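Local structure of soluble lytic transglycosylase B3 (Pseudomonas aeruginosa, 5ANZ) at residues D357-Q371 against G407-T419. The protein probably cleaves the glycan strands of bacterial peptidoglycan as a calcium-binding, multidomain lytic transglycosylase that takes part in cell-wall turnover. Sequence-based numbering, arbitrary orientation.
Sequences DVPLSRSQRIELQRQ and GYPTPALLDRLRT
Tyr408 reaches Asp357 with its phenol and donates to OD1 (OH to OD1 2.7 Å), the oxygen lying in the ring plane at its edge and accepting through the syn lone pair. With CG anti to the backbone N (chi1 -176°), the tyrosine extends toward the extended loop that leads into helix 362-374. The contact joins that helix to helix 411-417 within the putative peptidoglycan-binding domain, a three-helix unit with helix 388-401, whose Ile394 packs on Pro409 and Leu413, and Cys397 on Leu417. Nearby, a water takes a weak bond from Leu360 N and donates to Pro409 O. Ser361, the N-cap, and Gln364 form a capping box: Gln364 OE1 accepts from Ser361 N at 2.8 Å, and Gln364 N donates back to Ser361 OG (3.2 Å). The same glutamine lays its CG against Leu414 CD2. Farther along, Glu367 OE2 comes to the edge of the Arg418 guanidinium in a salt bridge whose modelled closeness is doubtful; Asp415 extends the network. Inward, the helix segments cross at 44° with axes 10.2 Å apart. Leu414 lies against one side of helix 362-374, its methyls spread between Leu368 and Gln364, while Leu360 CD2 rests over Pro411. Leu368 forks tightly: CD2 meets Pro409 CB at 3.4 Å, and CD1 meets Leu417 CD1 at 3.4 Å.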
loop_
_atom_site.group_PDB
_atom_site.type_symbol
_atom_site.label_atom_id
_atom_site.label_comp_id
_atom_site.label_asym_id
_atom_site.label_seq_id
_atom_site.Cartn_x
_atom_site.Cartn_y
_atom_site.Cartn_z
ATOM N N ASP A 357 -8.391 -5.874 -20.723
ATOM C CA ASP A 357 -8.419 -5.749 -19.277
ATOM C C ASP A 357 -9.354 -4.620 -18.847
ATOM O O ASP A 357 -8.924 -3.501 -18.571
ATOM C CB ASP A 357 -7.011 -5.523 -18.723
ATOM C CG ASP A 357 -6.893 -5.919 -17.262
ATOM O OD1 ASP A 357 -7.622 -6.841 -16.833
ATOM O OD2 ASP A 357 -6.075 -5.307 -16.545
ATOM N N VAL A 358 -10.646 -4.926 -18.818
ATOM C CA VAL A 358 -11.626 -4.051 -18.197
ATOM C C VAL A 358 -12.048 -4.702 -16.894
ATOM O O VAL A 358 -12.773 -5.698 -16.901
ATOM C CB VAL A 358 -12.853 -3.810 -19.089
ATOM C CG1 VAL A 358 -13.934 -3.066 -18.311
ATOM C CG2 VAL A 358 -12.455 -3.033 -20.338
ATOM N N PRO A 359 -11.587 -4.145 -15.766
ATOM C CA PRO A 359 -11.801 -4.778 -14.465
ATOM C C PRO A 359 -13.278 -4.841 -14.110
ATOM O O PRO A 359 -14.052 -3.994 -14.555
ATOM C CB PRO A 359 -11.052 -3.857 -13.508
ATOM C CG PRO A 359 -11.161 -2.520 -14.154
ATOM C CD PRO A 359 -11.036 -2.787 -15.627
ATOM N N LEU A 360 -13.663 -5.842 -13.330
ATOM C CA LEU A 360 -15.031 -5.932 -12.846
ATOM C C LEU A 360 -15.388 -4.723 -11.987
ATOM O O LEU A 360 -14.586 -4.279 -11.167
ATOM C CB LEU A 360 -15.230 -7.216 -12.042
ATOM C CG LEU A 360 -15.115 -8.515 -12.831
ATOM C CD1 LEU A 360 -15.408 -9.705 -11.932
ATOM C CD2 LEU A 360 -16.071 -8.491 -14.015
ATOM N N SER A 361 -16.595 -4.197 -12.175
ATOM C CA SER A 361 -17.095 -3.146 -11.295
ATOM C C SER A 361 -17.387 -3.728 -9.915
ATOM O O SER A 361 -17.359 -4.951 -9.730
ATOM C CB SER A 361 -18.355 -2.503 -11.871
ATOM O OG SER A 361 -19.437 -3.417 -11.854
ATOM N N ARG A 362 -17.664 -2.858 -8.947
ATOM C CA ARG A 362 -17.956 -3.313 -7.591
ATOM C C ARG A 362 -19.188 -4.227 -7.551
ATOM O O ARG A 362 -19.163 -5.297 -6.934
ATOM C CB ARG A 362 -18.161 -2.126 -6.652
ATOM C CG ARG A 362 -18.363 -2.542 -5.207
ATOM C CD ARG A 362 -18.723 -1.366 -4.322
ATOM N NE ARG A 362 -19.060 -1.805 -2.970
ATOM C CZ ARG A 362 -20.253 -2.270 -2.613
ATOM N NH1 ARG A 362 -21.227 -2.359 -3.510
ATOM N NH2 ARG A 362 -20.472 -2.646 -1.361
ATOM N N SER A 363 -20.262 -3.816 -8.216
ATOM C CA SER A 363 -21.460 -4.640 -8.245
ATOM C C SER A 363 -21.168 -5.938 -8.999
ATOM O O SER A 363 -21.726 -6.978 -8.682
ATOM C CB SER A 363 -22.635 -3.895 -8.875
ATOM O OG SER A 363 -22.354 -3.520 -10.207
ATOM N N GLN A 364 -20.266 -5.878 -9.974
ATOM C CA GLN A 364 -19.899 -7.077 -10.724
ATOM C C GLN A 364 -19.102 -8.064 -9.886
ATOM O O GLN A 364 -19.220 -9.285 -10.080
ATOM C CB GLN A 364 -19.112 -6.699 -11.982
ATOM C CG GLN A 364 -20.000 -6.211 -13.115
ATOM C CD GLN A 364 -19.215 -5.728 -14.316
ATOM O OE1 GLN A 364 -18.030 -5.414 -14.213
ATOM N NE2 GLN A 364 -19.878 -5.668 -15.467
ATOM N N ARG A 365 -18.282 -7.556 -8.968
ATOM C CA ARG A 365 -17.529 -8.441 -8.082
ATOM C C ARG A 365 -18.471 -9.185 -7.137
ATOM O O ARG A 365 -18.264 -10.366 -6.823
ATOM C CB ARG A 365 -16.492 -7.659 -7.281
ATOM C CG ARG A 365 -15.346 -7.097 -8.132
ATOM C CD ARG A 365 -14.201 -6.577 -7.270
ATOM N NE ARG A 365 -14.598 -5.470 -6.405
ATOM C CZ ARG A 365 -14.562 -4.189 -6.762
ATOM N NH1 ARG A 365 -14.156 -3.844 -7.978
ATOM N NH2 ARG A 365 -14.935 -3.252 -5.904
ATOM N N ILE A 366 -19.502 -8.490 -6.676
ATOM C CA ILE A 366 -20.508 -9.108 -5.822
ATOM C C ILE A 366 -21.295 -10.129 -6.609
ATOM O O ILE A 366 -21.556 -11.243 -6.127
ATOM C CB ILE A 366 -21.454 -8.044 -5.223
ATOM C CG1 ILE A 366 -20.714 -7.266 -4.137
ATOM C CG2 ILE A 366 -22.729 -8.687 -4.674
ATOM C CD1 ILE A 366 -21.333 -5.914 -3.826
ATOM N N GLU A 367 -21.660 -9.761 -7.832
ATOM C CA GLU A 367 -22.402 -10.670 -8.691
ATOM C C GLU A 367 -21.575 -11.925 -8.946
ATOM O O GLU A 367 -22.114 -13.035 -8.936
ATOM C CB GLU A 367 -22.775 -10.008 -10.018
ATOM C CG GLU A 367 -23.789 -10.806 -10.828
ATOM C CD GLU A 367 -24.065 -10.204 -12.194
ATOM O OE1 GLU A 367 -23.535 -9.111 -12.495
ATOM O OE2 GLU A 367 -24.814 -10.834 -12.972
ATOM N N LEU A 368 -20.275 -11.742 -9.178
ATOM C CA LEU A 368 -19.381 -12.869 -9.438
ATOM C C LEU A 368 -19.390 -13.846 -8.280
ATOM O O LEU A 368 -19.452 -15.067 -8.481
ATOM C CB LEU A 368 -17.951 -12.385 -9.690
ATOM C CG LEU A 368 -16.911 -13.515 -9.737
ATOM C CD1 LEU A 368 -17.193 -14.427 -10.910
ATOM C CD2 LEU A 368 -15.500 -12.953 -9.803
ATOM N N GLN A 369 -19.307 -13.311 -7.067
ATOM C CA GLN A 369 -19.277 -14.159 -5.879
ATOM C C GLN A 369 -20.585 -14.921 -5.725
ATOM O O GLN A 369 -20.582 -16.101 -5.349
ATOM C CB GLN A 369 -18.987 -13.326 -4.630
ATOM C CG GLN A 369 -17.512 -12.932 -4.497
ATOM C CD GLN A 369 -17.266 -11.897 -3.418
ATOM O OE1 GLN A 369 -18.118 -11.054 -3.146
ATOM N NE2 GLN A 369 -16.092 -11.957 -2.795
ATOM N N ARG A 370 -21.702 -14.257 -6.026
ATOM C CA ARG A 370 -23.008 -14.907 -5.921
ATOM C C ARG A 370 -23.175 -15.991 -6.994
ATOM O O ARG A 370 -23.764 -17.052 -6.738
ATOM C CB ARG A 370 -24.133 -13.869 -6.013
ATOM C CG ARG A 370 -24.224 -12.953 -4.802
ATOM C CD ARG A 370 -25.395 -11.986 -4.931
ATOM N NE ARG A 370 -25.554 -11.138 -3.754
ATOM C CZ ARG A 370 -26.069 -9.914 -3.782
ATOM N NH1 ARG A 370 -26.480 -9.392 -4.932
ATOM N NH2 ARG A 370 -26.182 -9.211 -2.664
ATOM N N GLN A 371 -22.643 -15.737 -8.185
ATOM C CA GLN A 371 -22.749 -16.701 -9.282
ATOM C C GLN A 371 -21.871 -17.919 -9.029
ATOM O O GLN A 371 -22.255 -19.049 -9.352
ATOM C CB GLN A 371 -22.370 -16.048 -10.616
ATOM C CG GLN A 371 -23.481 -15.209 -11.233
ATOM C CD GLN A 371 -24.547 -16.067 -11.873
ATOM O OE1 GLN A 371 -24.506 -16.334 -13.075
ATOM N NE2 GLN A 371 -25.501 -16.523 -11.070
ATOM N N GLY A 407 -7.071 -17.561 -11.248
ATOM C CA GLY A 407 -7.781 -16.897 -10.168
ATOM C C GLY A 407 -8.082 -15.438 -10.438
ATOM O O GLY A 407 -8.513 -14.711 -9.546
ATOM N N TYR A 408 -7.857 -15.008 -11.673
ATOM C CA TYR A 408 -8.104 -13.622 -12.059
ATOM C C TYR A 408 -9.428 -13.511 -12.812
ATOM O O TYR A 408 -9.543 -13.983 -13.943
ATOM C CB TYR A 408 -6.945 -13.101 -12.914
ATOM C CG TYR A 408 -7.065 -11.644 -13.287
ATOM C CD1 TYR A 408 -6.756 -10.648 -12.369
ATOM C CD2 TYR A 408 -7.477 -11.266 -14.558
ATOM C CE1 TYR A 408 -6.863 -9.314 -12.705
ATOM C CE2 TYR A 408 -7.589 -9.935 -14.903
ATOM C CZ TYR A 408 -7.278 -8.963 -13.973
ATOM O OH TYR A 408 -7.386 -7.636 -14.305
ATOM N N PRO A 409 -10.441 -12.902 -12.181
ATOM C CA PRO A 409 -11.770 -12.842 -12.789
ATOM C C PRO A 409 -11.895 -11.712 -13.803
ATOM O O PRO A 409 -11.329 -10.638 -13.601
ATOM C CB PRO A 409 -12.678 -12.588 -11.587
ATOM C CG PRO A 409 -11.841 -11.680 -10.727
ATOM C CD PRO A 409 -10.414 -12.218 -10.873
ATOM N N THR A 410 -12.646 -11.961 -14.872
ATOM C CA THR A 410 -12.843 -10.991 -15.944
ATOM C C THR A 410 -14.322 -10.913 -16.296
ATOM O O THR A 410 -15.083 -11.815 -15.956
ATOM C CB THR A 410 -12.060 -11.387 -17.207
ATOM O OG1 THR A 410 -12.472 -12.696 -17.617
ATOM C CG2 THR A 410 -10.565 -11.397 -16.939
ATOM N N PRO A 411 -14.734 -9.848 -16.998
ATOM C CA PRO A 411 -16.108 -9.788 -17.504
ATOM C C PRO A 411 -16.534 -11.065 -18.241
ATOM O O PRO A 411 -17.685 -11.484 -18.119
ATOM C CB PRO A 411 -16.067 -8.594 -18.457
ATOM C CG PRO A 411 -15.053 -7.682 -17.834
ATOM C CD PRO A 411 -14.003 -8.588 -17.231
ATOM N N ALA A 412 -15.610 -11.676 -18.981
ATOM C CA ALA A 412 -15.924 -12.866 -19.764
ATOM C C ALA A 412 -16.285 -14.043 -18.856
ATOM O O ALA A 412 -17.143 -14.858 -19.199
ATOM C CB ALA A 412 -14.761 -13.230 -20.666
ATOM N N LEU A 413 -15.635 -14.127 -17.696
ATOM C CA LEU A 413 -15.983 -15.157 -16.714
ATOM C C LEU A 413 -17.392 -14.932 -16.183
ATOM O O LEU A 413 -18.189 -15.863 -16.072
ATOM C CB LEU A 413 -14.993 -15.164 -15.555
ATOM C CG LEU A 413 -15.294 -16.134 -14.411
ATOM C CD1 LEU A 413 -15.359 -17.569 -14.917
ATOM C CD2 LEU A 413 -14.234 -15.990 -13.320
ATOM N N LEU A 414 -17.691 -13.684 -15.847
ATOM C CA LEU A 414 -19.028 -13.329 -15.417
ATOM C C LEU A 414 -20.065 -13.630 -16.516
ATOM O O LEU A 414 -21.158 -14.123 -16.224
ATOM C CB LEU A 414 -19.082 -11.853 -15.018
ATOM C CG LEU A 414 -20.306 -11.436 -14.209
ATOM C CD1 LEU A 414 -20.424 -12.298 -12.955
ATOM C CD2 LEU A 414 -20.212 -9.966 -13.844
ATOM N N ASP A 415 -19.721 -13.344 -17.773
ATOM C CA ASP A 415 -20.636 -13.603 -18.895
ATOM C C ASP A 415 -20.890 -15.098 -19.095
ATOM O O ASP A 415 -22.001 -15.515 -19.430
ATOM C CB ASP A 415 -20.092 -13.009 -20.195
ATOM C CG ASP A 415 -20.169 -11.497 -20.226
ATOM O OD1 ASP A 415 -21.025 -10.927 -19.514
ATOM O OD2 ASP A 415 -19.376 -10.881 -20.970
ATOM N N ARG A 416 -19.850 -15.901 -18.914
ATOM C CA ARG A 416 -19.987 -17.348 -19.040
ATOM C C ARG A 416 -20.891 -17.882 -17.933
ATOM O O ARG A 416 -21.772 -18.708 -18.175
ATOM C CB ARG A 416 -18.617 -18.029 -18.994
ATOM C CG ARG A 416 -18.674 -19.545 -18.994
ATOM C CD ARG A 416 -19.255 -20.092 -20.289
ATOM N NE ARG A 416 -18.462 -21.207 -20.803
ATOM C CZ ARG A 416 -18.584 -22.463 -20.389
ATOM N NH1 ARG A 416 -19.469 -22.772 -19.450
ATOM N NH2 ARG A 416 -17.819 -23.413 -20.912
ATOM N N LEU A 417 -20.671 -17.384 -16.720
ATOM C CA LEU A 417 -21.439 -17.790 -15.549
ATOM C C LEU A 417 -22.938 -17.539 -15.674
ATOM O O LEU A 417 -23.736 -18.286 -15.111
ATOM C CB LEU A 417 -20.905 -17.071 -14.308
ATOM C CG LEU A 417 -19.657 -17.701 -13.689
ATOM C CD1 LEU A 417 -18.973 -16.732 -12.739
ATOM C CD2 LEU A 417 -20.032 -18.978 -12.959
ATOM N N ARG A 418 -23.328 -16.496 -16.404
ATOM C CA ARG A 418 -24.743 -16.153 -16.505
ATOM C C ARG A 418 -25.380 -16.547 -17.837
ATOM O O ARG A 418 -26.347 -15.921 -18.268
ATOM C CB ARG A 418 -24.947 -14.655 -16.274
ATOM C CG ARG A 418 -24.157 -13.757 -17.207
ATOM C CD ARG A 418 -24.778 -12.372 -17.285
ATOM N NE ARG A 418 -23.774 -11.315 -17.373
ATOM C CZ ARG A 418 -23.316 -10.639 -16.326
ATOM N NH1 ARG A 418 -23.773 -10.913 -15.112
ATOM N NH2 ARG A 418 -22.406 -9.688 -16.487
ATOM N N THR A 419 -24.852 -17.584 -18.481
ATOM C CA THR A 419 -25.432 -18.075 -19.730
ATOM C C THR A 419 -26.888 -18.496 -19.548
ATOM O O THR A 419 -27.419 -19.284 -20.332
ATOM C CB THR A 419 -24.647 -19.270 -20.298
ATOM O OG1 THR A 419 -24.450 -20.247 -19.267
ATOM C CG2 THR A 419 -23.301 -18.818 -20.843
HETATM O O HOH W 1 -11.108 -8.122 -13.281
#